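Local coordinates for 82 prophage-derived uncharacterized protein ybcO (Escherichia coli K-12, PDB 3G27) that binds zinc and is probably a nuclease, encoded by a prophage, at residues R11-R16 with R83-W88; G19-G23 with C54-E60; V29-I33 with K44-L48. All blocks are in the same frame, centred on the assembly; numbering follows the deposited sequence.

Contact 1: residues R11-R16 with R83-W88; sequences RECQVR and RTQVIW. With ZN (zinc ion), chain B.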
loop_
_atom_site.group_PDB
_atom_site.type_symbol
_atom_site.label_atom_id
_atom_site.label_comp_id
_atom_site.label_asym_id
_atom_site.label_seq_id
_atom_site.Cartn_x
_atom_site.Cartn_y
_atom_site.Cartn_z
ATOM N N ARG A 11 2.564 18.294 6.185
ATOM C CA ARG A 11 1.289 17.798 5.733
ATOM C C ARG A 11 0.679 16.917 6.808
ATOM O O ARG A 11 1.354 16.418 7.706
ATOM C CB ARG A 11 1.458 16.961 4.473
ATOM C CG ARG A 11 1.889 17.708 3.247
ATOM C CD ARG A 11 0.740 17.848 2.305
ATOM N NE ARG A 11 1.170 18.120 0.939
ATOM C CZ ARG A 11 0.328 18.255 -0.076
ATOM N NH1 ARG A 11 0.786 18.519 -1.300
ATOM N NH2 ARG A 11 -0.987 18.132 0.142
ATOM N N GLU A 12 -0.607 16.678 6.651
ATOM C CA GLU A 12 -1.358 15.787 7.516
ATOM C C GLU A 12 -0.919 14.319 7.447
ATOM O O GLU A 12 -0.680 13.778 6.368
ATOM C CB GLU A 12 -2.838 15.881 7.131
ATOM C CG GLU A 12 -3.780 15.226 8.118
ATOM C CD GLU A 12 -4.988 16.099 8.431
ATOM O OE1 GLU A 12 -5.969 16.125 7.614
ATOM O OE2 GLU A 12 -4.929 16.763 9.507
ATOM N N CYS A 13 -0.857 13.669 8.613
ATOM C CA CYS A 13 -0.531 12.248 8.696
ATOM C C CYS A 13 -1.572 11.460 7.932
ATOM O O CYS A 13 -2.759 11.671 8.117
ATOM C CB CYS A 13 -0.519 11.795 10.156
ATOM S SG CYS A 13 -0.007 10.102 10.436
ATOM N N GLN A 14 -1.115 10.559 7.064
ATOM C CA GLN A 14 -2.001 9.665 6.324
ATOM C C GLN A 14 -2.092 8.274 6.938
ATOM O O GLN A 14 -2.865 7.463 6.458
ATOM C CB GLN A 14 -1.549 9.562 4.874
ATOM C CG GLN A 14 -1.577 10.878 4.131
ATOM C CD GLN A 14 -2.986 11.480 4.105
ATOM O OE1 GLN A 14 -3.933 10.835 3.665
ATOM N NE2 GLN A 14 -3.126 12.711 4.605
ATOM N N VAL A 15 -1.322 8.007 7.999
ATOM C CA VAL A 15 -1.297 6.669 8.637
ATOM C C VAL A 15 -2.409 6.624 9.684
ATOM O O VAL A 15 -3.239 5.720 9.693
ATOM C CB VAL A 15 0.058 6.364 9.329
ATOM C CG1 VAL A 15 -0.010 5.043 10.064
ATOM C CG2 VAL A 15 1.201 6.351 8.345
ATOM N N ARG A 16 -2.399 7.604 10.581
ATOM C CA ARG A 16 -3.478 7.806 11.549
ATOM C C ARG A 16 -3.872 6.568 12.361
ATOM O O ARG A 16 -5.056 6.226 12.428
ATOM C CB ARG A 16 -4.715 8.362 10.834
ATOM C CG ARG A 16 -4.385 9.300 9.667
ATOM C CD ARG A 16 -5.554 10.216 9.343
ATOM N NE ARG A 16 -5.555 10.679 7.957
ATOM C CZ ARG A 16 -6.324 10.158 7.010
ATOM N NH1 ARG A 16 -6.278 10.639 5.775
ATOM N NH2 ARG A 16 -7.144 9.155 7.304
ATOM N N ARG A 83 -2.897 6.631 0.171
ATOM C CA ARG A 83 -3.396 8.007 0.338
ATOM C C ARG A 83 -2.374 9.086 -0.052
ATOM O O ARG A 83 -2.711 10.028 -0.764
ATOM C CB ARG A 83 -3.819 8.215 1.769
ATOM C CG ARG A 83 -4.959 7.323 2.202
ATOM C CD ARG A 83 -5.433 7.710 3.600
ATOM N NE ARG A 83 -6.315 6.682 4.132
ATOM C CZ ARG A 83 -6.196 6.094 5.322
ATOM N NH1 ARG A 83 -5.227 6.416 6.180
ATOM N NH2 ARG A 83 -7.079 5.156 5.661
ATOM N N THR A 84 -1.137 8.925 0.402
ATOM C CA THR A 84 -0.012 9.784 0.013
ATOM C C THR A 84 0.243 9.851 -1.481
ATOM O O THR A 84 0.407 10.930 -2.034
ATOM C CB THR A 84 1.263 9.298 0.681
ATOM O OG1 THR A 84 1.037 9.239 2.102
ATOM C CG2 THR A 84 2.441 10.206 0.363
ATOM N N GLN A 85 0.298 8.700 -2.136
ATOM C CA GLN A 85 0.468 8.651 -3.588
ATOM C C GLN A 85 -0.714 9.304 -4.260
ATOM O O GLN A 85 -0.561 9.993 -5.261
ATOM C CB GLN A 85 0.640 7.208 -4.074
ATOM C CG GLN A 85 1.952 6.531 -3.570
ATOM C CD GLN A 85 2.057 5.055 -3.934
ATOM O OE1 GLN A 85 1.219 4.512 -4.655
ATOM N NE2 GLN A 85 3.111 4.413 -3.473
ATOM N N VAL A 86 -1.901 9.120 -3.697
ATOM C CA VAL A 86 -3.075 9.761 -4.254
ATOM C C VAL A 86 -2.978 11.289 -4.114
ATOM O O VAL A 86 -3.367 12.018 -5.019
ATOM C CB VAL A 86 -4.377 9.268 -3.614
ATOM C CG1 VAL A 86 -5.507 10.279 -3.898
ATOM C CG2 VAL A 86 -4.738 7.874 -4.121
ATOM N N ILE A 87 -2.458 11.758 -2.987
ATOM C CA ILE A 87 -2.160 13.186 -2.817
ATOM C C ILE A 87 -1.151 13.681 -3.871
ATOM O O ILE A 87 -1.364 14.736 -4.483
ATOM C CB ILE A 87 -1.594 13.479 -1.424
ATOM C CG1 ILE A 87 -2.684 13.376 -0.366
ATOM C CG2 ILE A 87 -0.945 14.838 -1.388
ATOM C CD1 ILE A 87 -2.123 13.373 1.057
ATOM N N TRP A 88 -0.065 12.924 -4.072
ATOM C CA TRP A 88 0.972 13.270 -5.059
ATOM C C TRP A 88 0.398 13.377 -6.452
ATOM O O TRP A 88 0.818 14.220 -7.244
ATOM C CB TRP A 88 2.085 12.217 -5.114
ATOM C CG TRP A 88 2.898 12.032 -3.882
ATOM C CD1 TRP A 88 3.688 10.957 -3.587
ATOM C CD2 TRP A 88 3.011 12.927 -2.766
ATOM N NE1 TRP A 88 4.289 11.124 -2.367
ATOM C CE2 TRP A 88 3.890 12.322 -1.839
ATOM C CE3 TRP A 88 2.457 14.179 -2.455
ATOM C CZ2 TRP A 88 4.226 12.927 -0.623
ATOM C CZ3 TRP A 88 2.790 14.772 -1.234
ATOM C CH2 TRP A 88 3.669 14.146 -0.341
HETATM ZN ZN ZN B . -0.096 9.811 12.800
HETATM O O HOH W 1 -4.498 4.348 7.714
#

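Contact 2: residues G19-G23 with C54-E60; sequences GVCNG and CSACHDE. With ZN (zinc ion), chain B; CA (calcium ion), chain C.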
loop_
_atom_site.group_PDB
_atom_site.type_symbol
_atom_site.label_atom_id
_atom_site.label_comp_id
_atom_site.label_asym_id
_atom_site.label_seq_id
_atom_site.Cartn_x
_atom_site.Cartn_y
_atom_site.Cartn_z
ATOM N N GLY A 19 -5.045 6.558 18.600
ATOM C CA GLY A 19 -4.343 6.638 19.870
ATOM C C GLY A 19 -2.917 7.058 19.635
ATOM O O GLY A 19 -2.477 8.120 20.101
ATOM N N VAL A 20 -2.215 6.232 18.873
ATOM C CA VAL A 20 -0.823 6.467 18.523
ATOM C C VAL A 20 -0.589 7.808 17.787
ATOM O O VAL A 20 0.342 8.564 18.108
ATOM C CB VAL A 20 -0.248 5.239 17.685
ATOM C CG1 VAL A 20 1.116 5.559 17.159
ATOM C CG2 VAL A 20 -0.256 3.953 18.497
ATOM N N CYS A 21 -1.432 8.101 16.813
ATOM C CA CYS A 21 -1.305 9.324 16.045
ATOM C C CYS A 21 -1.280 10.511 16.969
ATOM O O CYS A 21 -2.070 10.584 17.920
ATOM C CB CYS A 21 -2.470 9.489 15.056
ATOM S SG CYS A 21 -2.115 10.646 13.618
ATOM N N ASN A 22 -0.396 11.457 16.689
ATOM C CA ASN A 22 -0.450 12.724 17.378
ATOM C C ASN A 22 -1.286 13.791 16.634
ATOM O O ASN A 22 -1.622 14.808 17.189
ATOM C CB ASN A 22 0.955 13.234 17.773
ATOM C CG ASN A 22 1.848 13.573 16.592
ATOM O OD1 ASN A 22 1.407 14.093 15.568
ATOM N ND2 ASN A 22 3.122 13.301 16.748
ATOM N N GLY A 23 -1.608 13.553 15.371
ATOM C CA GLY A 23 -2.408 14.482 14.587
ATOM C C GLY A 23 -1.791 15.846 14.317
ATOM O O GLY A 23 -2.511 16.793 13.957
ATOM N N CYS A 54 3.091 11.290 10.890
ATOM C CA CYS A 54 3.487 12.065 12.069
ATOM C C CYS A 54 4.523 11.286 12.838
ATOM O O CYS A 54 4.691 10.101 12.605
ATOM C CB CYS A 54 2.307 12.325 12.993
ATOM S SG CYS A 54 1.687 10.845 13.903
ATOM N N SER A 55 5.211 11.955 13.761
ATOM C CA SER A 55 6.353 11.377 14.434
ATOM C C SER A 55 6.016 10.075 15.158
ATOM O O SER A 55 6.795 9.122 15.148
ATOM C CB SER A 55 6.975 12.396 15.396
ATOM O OG SER A 55 6.030 12.952 16.308
ATOM N N ALA A 56 4.830 10.044 15.750
ATOM C CA ALA A 56 4.340 8.897 16.512
ATOM C C ALA A 56 4.021 7.714 15.628
ATOM O O ALA A 56 4.396 6.583 15.896
ATOM C CB ALA A 56 3.098 9.309 17.282
ATOM N N CYS A 57 3.285 7.977 14.569
ATOM C CA CYS A 57 2.931 6.905 13.633
ATOM C C CYS A 57 4.170 6.369 12.937
ATOM O O CYS A 57 4.300 5.188 12.712
ATOM C CB CYS A 57 1.906 7.413 12.614
ATOM S SG CYS A 57 0.242 7.497 13.263
ATOM N N HIS A 58 5.121 7.248 12.632
ATOM C CA HIS A 58 6.360 6.823 12.033
ATOM C C HIS A 58 7.085 5.827 12.943
ATOM O O HIS A 58 7.485 4.766 12.504
ATOM C CB HIS A 58 7.206 8.059 11.805
ATOM C CG HIS A 58 8.464 7.813 11.058
ATOM N ND1 HIS A 58 9.511 8.707 11.079
ATOM C CD2 HIS A 58 8.840 6.797 10.242
ATOM C CE1 HIS A 58 10.481 8.244 10.300
ATOM N NE2 HIS A 58 10.099 7.089 9.788
ATOM N N ASP A 59 7.256 6.160 14.219
ATOM C CA ASP A 59 7.939 5.258 15.154
ATOM C C ASP A 59 7.219 3.918 15.283
ATOM O O ASP A 59 7.846 2.885 15.348
ATOM C CB ASP A 59 8.093 5.911 16.498
ATOM C CG ASP A 59 9.062 7.095 16.477
ATOM O OD1 ASP A 59 9.857 7.185 15.526
ATOM O OD2 ASP A 59 9.053 7.931 17.429
ATOM N N GLU A 60 5.903 3.943 15.245
ATOM C CA GLU A 60 5.076 2.716 15.336
ATOM C C GLU A 60 5.138 1.866 14.093
ATOM O O GLU A 60 5.274 0.647 14.191
ATOM C CB GLU A 60 3.629 3.057 15.631
ATOM C CG GLU A 60 2.684 1.842 15.886
ATOM C CD GLU A 60 2.884 1.152 17.228
ATOM O OE1 GLU A 60 3.433 1.761 18.177
ATOM O OE2 GLU A 60 2.478 -0.022 17.333
HETATM ZN ZN ZN B . -0.096 9.811 12.800
HETATM CA CA CA C . -2.450 10.506 20.354
HETATM O O HOH W 2 0.096 10.437 19.979
HETATM O O HOH W 3 -3.077 12.717 19.772
HETATM O O HOH W 4 -4.645 10.055 18.992
#

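Contact 3: residues V29-I33 with K44-L48; sequences VLAHI and KPPDL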
loop_
_atom_site.group_PDB
_atom_site.type_symbol
_atom_site.label_atom_id
_atom_site.label_comp_id
_atom_site.label_asym_id
_atom_site.label_seq_id
_atom_site.Cartn_x
_atom_site.Cartn_y
_atom_site.Cartn_z
ATOM N N VAL A 29 6.641 13.500 8.428
ATOM C CA VAL A 29 7.749 13.269 7.500
ATOM C C VAL A 29 7.347 12.233 6.446
ATOM O O VAL A 29 6.323 11.573 6.575
ATOM C CB VAL A 29 9.015 12.779 8.255
ATOM C CG1 VAL A 29 9.458 13.813 9.322
ATOM C CG2 VAL A 29 8.754 11.421 8.900
ATOM N N LEU A 30 8.176 12.078 5.421
ATOM C CA LEU A 30 8.019 10.984 4.468
ATOM C C LEU A 30 8.624 9.705 5.079
ATOM O O LEU A 30 9.826 9.584 5.179
ATOM C CB LEU A 30 8.693 11.334 3.129
ATOM C CG LEU A 30 8.327 10.404 1.986
ATOM C CD1 LEU A 30 6.868 10.556 1.682
ATOM C CD2 LEU A 30 9.146 10.704 0.779
ATOM N N ALA A 31 7.769 8.778 5.509
ATOM C CA ALA A 31 8.181 7.574 6.186
ATOM C C ALA A 31 8.162 6.425 5.168
ATOM O O ALA A 31 7.106 6.040 4.684
ATOM C CB ALA A 31 7.223 7.286 7.330
ATOM N N HIS A 32 9.336 5.878 4.862
ATOM C CA HIS A 32 9.452 4.781 3.926
ATOM C C HIS A 32 8.825 3.499 4.439
ATOM O O HIS A 32 8.960 3.154 5.609
ATOM C CB HIS A 32 10.921 4.522 3.613
ATOM C CG HIS A 32 11.538 5.593 2.787
ATOM N ND1 HIS A 32 12.125 6.710 3.340
ATOM C CD2 HIS A 32 11.634 5.737 1.443
ATOM C CE1 HIS A 32 12.563 7.495 2.371
ATOM N NE2 HIS A 32 12.274 6.930 1.209
ATOM N N ILE A 33 8.145 2.793 3.545
ATOM C CA ILE A 33 7.543 1.522 3.868
ATOM C C ILE A 33 8.614 0.459 3.641
ATOM O O ILE A 33 9.285 0.461 2.614
ATOM C CB ILE A 33 6.358 1.239 2.944
ATOM C CG1 ILE A 33 5.255 2.298 3.111
ATOM C CG2 ILE A 33 5.848 -0.200 3.137
ATOM C CD1 ILE A 33 4.770 2.514 4.464
ATOM N N LYS A 44 18.239 1.629 0.933
ATOM C CA LYS A 44 17.902 2.785 0.096
ATOM C C LYS A 44 16.535 2.643 -0.622
ATOM O O LYS A 44 16.491 2.640 -1.863
ATOM C CB LYS A 44 19.017 3.006 -0.946
ATOM N N PRO A 45 15.413 2.539 0.137
ATOM C CA PRO A 45 14.128 2.327 -0.549
ATOM C C PRO A 45 13.558 3.607 -1.182
ATOM O O PRO A 45 13.840 4.727 -0.705
ATOM C CB PRO A 45 13.202 1.787 0.556
ATOM C CG PRO A 45 13.784 2.295 1.846
ATOM C CD PRO A 45 15.224 2.763 1.582
ATOM N N PRO A 46 12.754 3.439 -2.246
ATOM C CA PRO A 46 12.310 4.576 -3.043
ATOM C C PRO A 46 11.263 5.389 -2.298
ATOM O O PRO A 46 10.535 4.831 -1.490
ATOM C CB PRO A 46 11.727 3.922 -4.300
ATOM C CG PRO A 46 11.510 2.466 -3.948
ATOM C CD PRO A 46 11.974 2.229 -2.547
ATOM N N ASP A 47 11.230 6.698 -2.554
ATOM C CA ASP A 47 10.332 7.650 -1.864
ATOM C C ASP A 47 8.865 7.484 -2.263
ATOM O O ASP A 47 7.970 7.916 -1.527
ATOM C CB ASP A 47 10.737 9.102 -2.149
ATOM C CG ASP A 47 12.083 9.487 -1.528
ATOM O OD1 ASP A 47 12.577 8.808 -0.592
ATOM O OD2 ASP A 47 12.655 10.499 -1.992
ATOM N N LEU A 48 8.629 6.895 -3.440
ATOM C CA LEU A 48 7.297 6.493 -3.866
ATOM C C LEU A 48 6.705 5.525 -2.844
ATOM O O LEU A 48 5.563 5.668 -2.439
ATOM C CB LEU A 48 7.360 5.847 -5.266
ATOM C CG LEU A 48 6.026 5.441 -5.901
ATOM C CD1 LEU A 48 5.197 6.693 -6.262
ATOM C CD2 LEU A 48 6.201 4.490 -7.107
#

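Contact 1: residues R11-R16 with R83-W88
Arg83 opens the helical segment and makes the one direct hydrogen bond between the two segments: its NH1 donates to Gln14 O at 2.6 Å, with an N-H...O angle of 133°. Water 1 extends the link, accepting from Arg83 NH1 (2.7 Å) and lying 2.7 Å from Val15 O. The guanidinium of Arg16 lies flat on that of Arg83, with centres 4.4 Å apart and planes at 13°; two like charges thus come together, Arg16 NH2 standing 3.5 Å from Arg83 NH1. Farther back, Arg83 CB approaches Gln14 OE1 at 3.2 Å. One residue on, Thr84 meets Gln14 through OG1 and CG (3.7 Å), while its hydroxyl bonds to Gly80 O within the long helix. Ile87, one turn after Arg83, packs its CD1 on Gln14 CD (3.7 Å) and its CG2 under a face of the Arg11 guanidinium (NH2, 3.6 Å). Trp88 adds its ring edge to the same guanidinium face, CZ3 lying 4.2 Å from Arg11 NH1. The loop is also braced internally: Gln14 NE2 donates to Glu12 O (3.2 Å), and Arg16 N points at Cys13 SG (3.5 Å, 169°). This last bond, with a weak one from Val15 N to Cys13 SG (3.5 Å), wraps backbone amides around a thiolate that binds zinc at 2.4 Å: one arm of a Cys4 zinc site, completed by Cys21, Cys54 and Cys57, held against helix 70-90.

Contact 2: residues G19-G23 with C54-E60
Two different metals lie along one short loop: Cys21 gives its SG to zinc (2.3 Å) and its backbone O to calcium (2.5 Å). The calcium is otherwise held by Gly19 O at 2.4 Å and by waters 2, 3 and 4 at 2.6, 2.4 and 2.6 Å, so the protein supplies it with carbonyls alone. Water 2 also donates to Val20 O (2.7 Å). Zinc joins the two segments directly, since Cys54 SG (2.3 Å) and Cys57 SG (2.4 Å) bind it from the start of helix 55-61; Cys13 supplies the fourth thiolate. The backbones are closest at Cys21 and Cys57, whose CA atoms are 5.4 Å apart. Cys54 occupies the N-cap, and its SG accepts from Cys57 N (3.4 Å, 165°) and, across the contact, from Asn22 N (3.5 Å, 168°). One sulfur therefore serves as metal ligand, helix cap and tie to the loop. Beside the metal, Val20 CG1 packs against Ala56 CB (4.2 Å) and Glu60 CB (3.9 Å), and Val20 O meets Ala56 CB at 3.0 Å. The carboxylate of Glu60 is engaged elsewhere, by Thr65, Phe67, Val68 and Arg63. Asn22 OD1 touches Cys54 CB (3.3 Å) while accepting from Asn24 N. Two loop cysteines, Cys13 and Cys21, facing a CxxC pair at a helix N-terminus, in tetrahedral coordination of one ion, are characteristic of a Cys4 zinc site.

Contact 3: residues V29-I33 with K44-L48
The predicted active site of this putative nuclease is represented here by His32, inferred to be the proton acceptor, at the end of strand 29-32. Its NE2 donates to Asp47 OD1 at 2.6 Å with an N-H...O angle of 143°, a short His-carboxylate hydrogen bond that orients the ring relative to the loop 44-48. Two carbonyls crowd the same side of the imidazole: CD2 of His32 lies 3.2 Å from Pro45 O and 3.3 Å from Pro46 O, the latter near the ring plane. Pro45 CG also rests 4.0 Å from His32 CB. Leu30, two residues earlier on the strand, carries its CD2 to within 3.7 Å of Asp47 CB, so the aspartate is flanked by an apolar contact as well as by the histidine. Lys6 lies near both His32 and Leu30, its NZ forming a long, weak ion pair with Asp47 OD1. Antiparallel strands 29-32 and 50-53, then helix 55-61, give a beta-beta-alpha order consistent with a His-Me finger nuclease whose general base is His32.

Contacts 1 and 2 share the zinc: Cys13 of contact 1 completes the site formed by the three cysteines of contact 2, and its SG lies 3.9 Å from Cys57 SG and 3.3 Å from Cys54 N. Their centres are 13 Å apart. Contact 3 is separate from the metal: its predicted catalytic His32 has NE2 17.2 Å from ZN, whose four ligands are Cys13, Cys21, Cys54 and Cys57. It is nonetheless joined to both others: His58 CD2 packs on Ala31 CB at 3.4 Å, Trp88 CZ2 meets Leu30 CD1 at 4.2 Å, and Gln85 NE2 lies 2.9 Å from Leu48 O, a probable hydrogen bond. Contacts 1 and 3 also reach the second subunit.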